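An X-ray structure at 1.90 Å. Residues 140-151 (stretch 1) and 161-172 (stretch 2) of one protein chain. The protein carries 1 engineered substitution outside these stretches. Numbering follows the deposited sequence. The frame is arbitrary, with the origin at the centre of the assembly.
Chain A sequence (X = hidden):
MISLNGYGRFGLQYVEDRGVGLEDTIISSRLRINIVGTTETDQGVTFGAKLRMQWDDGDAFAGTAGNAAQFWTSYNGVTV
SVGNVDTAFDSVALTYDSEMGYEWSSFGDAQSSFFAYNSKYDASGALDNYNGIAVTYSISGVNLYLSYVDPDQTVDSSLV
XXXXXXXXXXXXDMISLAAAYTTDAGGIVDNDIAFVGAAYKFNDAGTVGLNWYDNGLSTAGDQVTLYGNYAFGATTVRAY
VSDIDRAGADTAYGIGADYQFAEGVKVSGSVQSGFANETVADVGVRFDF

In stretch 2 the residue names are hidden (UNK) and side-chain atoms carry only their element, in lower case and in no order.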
# COMPACT_ATOMS: atom_id res chain seq x y z
N SER A 140 -1.88 3.38 -36.74
CA SER A 140 -2.80 4.38 -37.22
C SER A 140 -4.19 3.90 -37.63
O SER A 140 -4.44 3.37 -38.74
CB SER A 140 -2.21 5.25 -38.36
OG SER A 140 -2.99 6.42 -38.59
N GLY A 141 -5.15 4.12 -36.70
CA GLY A 141 -6.53 3.67 -36.97
C GLY A 141 -6.66 2.18 -36.62
O GLY A 141 -7.73 1.76 -36.19
N VAL A 142 -5.61 1.41 -36.83
CA VAL A 142 -5.57 -0.01 -36.52
C VAL A 142 -4.87 -0.31 -35.19
O VAL A 142 -3.94 0.39 -34.71
CB VAL A 142 -4.92 -0.83 -37.65
CG1 VAL A 142 -5.01 -2.33 -37.44
CG2 VAL A 142 -5.58 -0.47 -38.98
N ASN A 143 -5.47 -1.26 -34.45
CA ASN A 143 -4.88 -1.75 -33.22
C ASN A 143 -4.90 -3.28 -33.31
O ASN A 143 -5.94 -3.85 -33.60
CB ASN A 143 -5.63 -1.30 -31.99
CG ASN A 143 -5.64 0.19 -31.79
OD1 ASN A 143 -4.60 0.82 -31.56
ND2 ASN A 143 -6.83 0.79 -31.82
N LEU A 144 -3.78 -3.91 -33.03
CA LEU A 144 -3.65 -5.33 -32.94
C LEU A 144 -3.34 -5.68 -31.45
O LEU A 144 -2.44 -5.01 -30.91
CB LEU A 144 -2.40 -5.83 -33.67
CG LEU A 144 -2.56 -6.40 -35.06
CD1 LEU A 144 -3.47 -7.63 -34.96
CD2 LEU A 144 -3.07 -5.30 -35.97
N TYR A 145 -3.85 -6.77 -30.96
CA TYR A 145 -3.56 -7.22 -29.61
C TYR A 145 -3.32 -8.72 -29.58
O TYR A 145 -4.13 -9.48 -30.12
CB TYR A 145 -4.67 -6.94 -28.63
CG TYR A 145 -5.33 -5.60 -28.68
CD1 TYR A 145 -6.22 -5.33 -29.71
CD2 TYR A 145 -5.05 -4.59 -27.76
CE1 TYR A 145 -6.83 -4.09 -29.79
CE2 TYR A 145 -5.66 -3.32 -27.84
CZ TYR A 145 -6.55 -3.11 -28.85
OH TYR A 145 -7.24 -1.91 -28.98
N LEU A 146 -2.29 -9.17 -28.88
CA LEU A 146 -2.02 -10.57 -28.70
C LEU A 146 -1.74 -10.84 -27.22
O LEU A 146 -1.03 -10.01 -26.64
CB LEU A 146 -0.73 -10.99 -29.45
CG LEU A 146 -1.02 -11.34 -30.92
CD1 LEU A 146 -0.15 -10.49 -31.81
CD2 LEU A 146 -0.76 -12.83 -31.11
N SER A 147 -2.29 -11.90 -26.66
CA SER A 147 -1.92 -12.11 -25.24
C SER A 147 -1.79 -13.60 -25.01
O SER A 147 -2.48 -14.40 -25.67
CB SER A 147 -2.92 -11.46 -24.30
OG SER A 147 -4.25 -11.90 -24.58
N TYR A 148 -0.88 -13.95 -24.11
CA TYR A 148 -0.66 -15.35 -23.73
C TYR A 148 -0.58 -15.41 -22.21
O TYR A 148 0.23 -14.65 -21.61
CB TYR A 148 0.65 -15.82 -24.40
CG TYR A 148 1.18 -17.09 -23.79
CD1 TYR A 148 0.68 -18.34 -24.16
CD2 TYR A 148 2.18 -17.02 -22.83
CE1 TYR A 148 1.19 -19.50 -23.57
CE2 TYR A 148 2.71 -18.16 -22.24
CZ TYR A 148 2.18 -19.39 -22.61
OH TYR A 148 2.71 -20.52 -22.00
N VAL A 149 -1.44 -16.17 -21.57
CA VAL A 149 -1.43 -16.19 -20.11
C VAL A 149 -1.21 -17.61 -19.62
O VAL A 149 -1.92 -18.55 -20.01
CB VAL A 149 -2.76 -15.65 -19.54
CG1 VAL A 149 -2.75 -15.73 -18.01
CG2 VAL A 149 -3.06 -14.23 -19.97
N ASP A 150 -0.20 -17.80 -18.79
CA ASP A 150 0.02 -19.13 -18.17
C ASP A 150 -0.40 -18.95 -16.72
O ASP A 150 0.24 -18.18 -15.99
CB ASP A 150 1.49 -19.43 -18.33
CG ASP A 150 1.89 -20.78 -17.75
OD1 ASP A 150 1.14 -21.34 -16.97
OD2 ASP A 150 3.03 -21.22 -18.06
N PRO A 151 -1.43 -19.61 -16.25
CA PRO A 151 -1.89 -19.45 -14.88
C PRO A 151 -0.99 -19.99 -13.83
O PRO A 151 -1.12 -19.69 -12.61
CB PRO A 151 -3.25 -20.10 -14.89
CG PRO A 151 -3.30 -21.00 -16.08
CD PRO A 151 -2.26 -20.54 -17.06
N UNK A 161 -3.33 -25.43 -18.51
CA UNK A 161 -3.95 -24.91 -19.73
C UNK A 161 -3.62 -23.43 -19.86
O UNK A 161 -3.98 -22.68 -18.97
o UNK A 161 -5.78 -26.40 -19.25
c UNK A 161 -5.49 -25.04 -19.60
c UNK A 161 -6.22 -24.59 -20.83
N UNK A 162 -2.98 -23.03 -20.92
CA UNK A 162 -2.65 -21.61 -21.10
C UNK A 162 -3.69 -20.97 -22.00
O UNK A 162 -4.27 -21.66 -22.83
o UNK A 162 -0.03 -23.95 -22.07
o UNK A 162 0.77 -24.02 -20.05
c UNK A 162 -1.25 -21.48 -21.74
c UNK A 162 0.21 -23.39 -20.98
c UNK A 162 -0.18 -21.95 -20.75
N UNK A 163 -3.93 -19.66 -21.85
CA UNK A 163 -4.90 -18.96 -22.64
C UNK A 163 -4.19 -18.14 -23.71
O UNK A 163 -3.26 -17.38 -23.43
c UNK A 163 -5.73 -18.02 -21.75
o UNK A 163 -8.34 -16.21 -21.04
c UNK A 163 -6.69 -17.16 -22.54
o UNK A 163 -6.64 -14.90 -21.66
c UNK A 163 -7.26 -16.03 -21.71
N UNK A 164 -4.61 -18.30 -24.95
CA UNK A 164 -4.03 -17.52 -26.05
C UNK A 164 -5.13 -16.69 -26.70
O UNK A 164 -6.20 -17.21 -27.06
c UNK A 164 -1.87 -15.95 -30.33
c UNK A 164 -1.23 -15.93 -29.09
c UNK A 164 -2.83 -17.55 -28.25
c UNK A 164 -2.99 -16.76 -30.53
c UNK A 164 -3.37 -18.40 -27.10
c UNK A 164 -1.71 -16.73 -28.04
c UNK A 164 -3.47 -17.57 -29.49
N UNK A 165 -4.86 -15.41 -26.83
CA UNK A 165 -5.86 -14.49 -27.37
C UNK A 165 -5.32 -13.64 -28.50
O UNK A 165 -4.18 -13.14 -28.47
N UNK A 166 -6.24 -13.29 -29.41
CA UNK A 166 -5.84 -12.31 -30.44
C UNK A 166 -7.00 -11.40 -30.76
O UNK A 166 -8.18 -11.80 -30.74
c UNK A 166 -3.95 -12.56 -33.75
c UNK A 166 -4.98 -11.98 -32.78
c UNK A 166 -5.30 -13.02 -31.70
c UNK A 166 -6.30 -14.00 -32.26
N UNK A 167 -6.73 -10.15 -31.10
CA UNK A 167 -7.76 -9.19 -31.41
C UNK A 167 -7.25 -8.04 -32.27
O UNK A 167 -6.09 -7.69 -32.29
c UNK A 167 -8.40 -8.62 -30.11
N UNK A 168 -8.21 -7.41 -32.94
CA UNK A 168 -7.95 -6.22 -33.72
C UNK A 168 -9.16 -5.33 -33.81
O UNK A 168 -10.33 -5.74 -33.65
c UNK A 168 -7.45 -6.62 -35.13
N UNK A 169 -8.93 -4.03 -33.91
CA UNK A 169 -9.97 -3.08 -34.15
C UNK A 169 -9.45 -2.02 -35.15
O UNK A 169 -8.26 -1.82 -35.42
o UNK A 169 -9.47 -2.29 -30.84
o UNK A 169 -8.94 -0.83 -32.39
c UNK A 169 -9.60 -1.81 -31.98
c UNK A 169 -10.60 -2.44 -32.94
N UNK A 170 -10.45 -1.35 -35.72
CA UNK A 170 -10.18 -0.41 -36.80
C UNK A 170 -11.30 0.60 -36.80
O UNK A 170 -12.48 0.30 -36.62
c UNK A 170 -12.75 1.97 -41.64
n UNK A 170 -9.24 1.41 -40.66
c UNK A 170 -10.12 -1.18 -38.16
c UNK A 170 -12.52 0.25 -39.94
c UNK A 170 -13.32 1.01 -40.77
c UNK A 170 -11.40 2.19 -41.68
c UNK A 170 -8.90 0.47 -39.72
c UNK A 170 -10.60 1.42 -40.83
c UNK A 170 -10.04 -0.14 -39.26
c UNK A 170 -11.13 0.44 -39.97
N UNK A 171 -10.87 1.84 -37.03
CA UNK A 171 -11.88 2.89 -37.02
C UNK A 171 -11.52 4.03 -37.97
O UNK A 171 -10.33 4.24 -38.29
o UNK A 171 -12.94 4.32 -35.42
c UNK A 171 -11.96 3.33 -35.55
N UNK A 172 -12.53 4.75 -38.44
CA UNK A 172 -12.31 6.03 -39.11
C UNK A 172 -13.18 7.04 -38.38
O UNK A 172 -13.48 6.90 -37.17
c UNK A 172 -13.93 5.62 -40.98
n UNK A 172 -14.11 5.03 -42.15
o UNK A 172 -14.85 5.89 -40.20
c UNK A 172 -12.50 5.95 -40.60
O HOH W 1 -4.66 -14.32 -23.40

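Position 161 has three side-chain atoms: one carbon carrying an oxygen and a second carbon. A beta-branched hydroxyl defines threonine. Its CB points away from stretch 1, and contact is left to the backbone, Thr-161 O lying 3.3 Å from Pro-151 CD.

Position 162 carries three carbons in a row, the third bearing two oxygens, a carboxylate on a two-carbon arm: glutamate. Glu-162 CG lies 3.5 Å from Tyr-148 OH and 3.8 Å from Asp-150 CG. The acids bring like charges close, with Asp-150 OD1 and Glu-162 OE2 4.1 Å apart.

Position 163 repeats that pattern of three carbons and two oxygens and is also glutamate, but its chain is extended (chi1 and chi2 both t). Glu-163 OE1 accepts a hydrogen bond from water 1 at 2.7 Å from the water O, which lies equally close, 2.7 Å, to Ser-147 OG; the water thus links the two side chains.

At 164 one carbon leads into a ring of six carbons with no oxygen, hence phenylalanine rather than tyrosine. Phe-164 CZ packs 3.4 Å from Leu-146 CD2, and the CB of Tyr-148 sits at the ring edge, 4.4 Å from Phe-164 CD1.

Position 165 has no side-chain atoms and is glycine. An ideal CB here would lie only 3.2 Å from Ser-147 OG, a tight approach, so the bare backbone leaves space for that hydroxyl.

Position 166 shows four carbons forked at the first, one arm two carbons long: isoleucine. Ile-166 CD1 reaches to 4.1 Å from Leu-146 CD2.

A single carbon at 167 identifies alanine, and Ala-167 CB lies 4.0 Å from Tyr-145 CD1. Position 168, again one carbon, is also alanine, its CB 4.1 Å from Leu-144 CD1.

Position 169 has two carbons, the second carrying two oxygens. The branched shape would fit aspartate or asparagine, but both terminal atoms are oxygen and there is no nitrogen, so it is aspartate. Both oxygens accept: Asn-143 ND2 donates to Asp-169 OD1 at 2.7 Å (173°), and Tyr-145 OH to Asp-169 OD2 at 2.9 Å.

At 170, fused five- and six-membered rings hold eight carbons and one nitrogen, the indole of tryptophan; Val-142 CG2 meets its edge 3.5 Å from Trp-170 CD1.

Position 171, one carbon then one oxygen, is serine; Ser-171 N donates to Gly-141 O at 3.3 Å. Position 172, two carbons ending in an oxygen and a nitrogen, is asparagine, and makes no contact.

The strands run antiparallel at 172°, burying 972 Å². Paired backbone hydrogen bonds join Asn-143 with Asp-169, Tyr-145 with Ala-167, Ser-147 with Gly-165 and Val-149 with Glu-163; Ser-147 O to Gly-165 N, at 2.8 Å and 167°, is typical. Alternation sorts the side chains: Val-142, Leu-144, Leu-146 and Tyr-148 share an apolar face with Trp-170, Ala-168, Ile-166 and Phe-164, while the other face holds the Asp-169 hydrogen bonds and the water link.

Stretch 2 161-172: TEEFGIAADWSN
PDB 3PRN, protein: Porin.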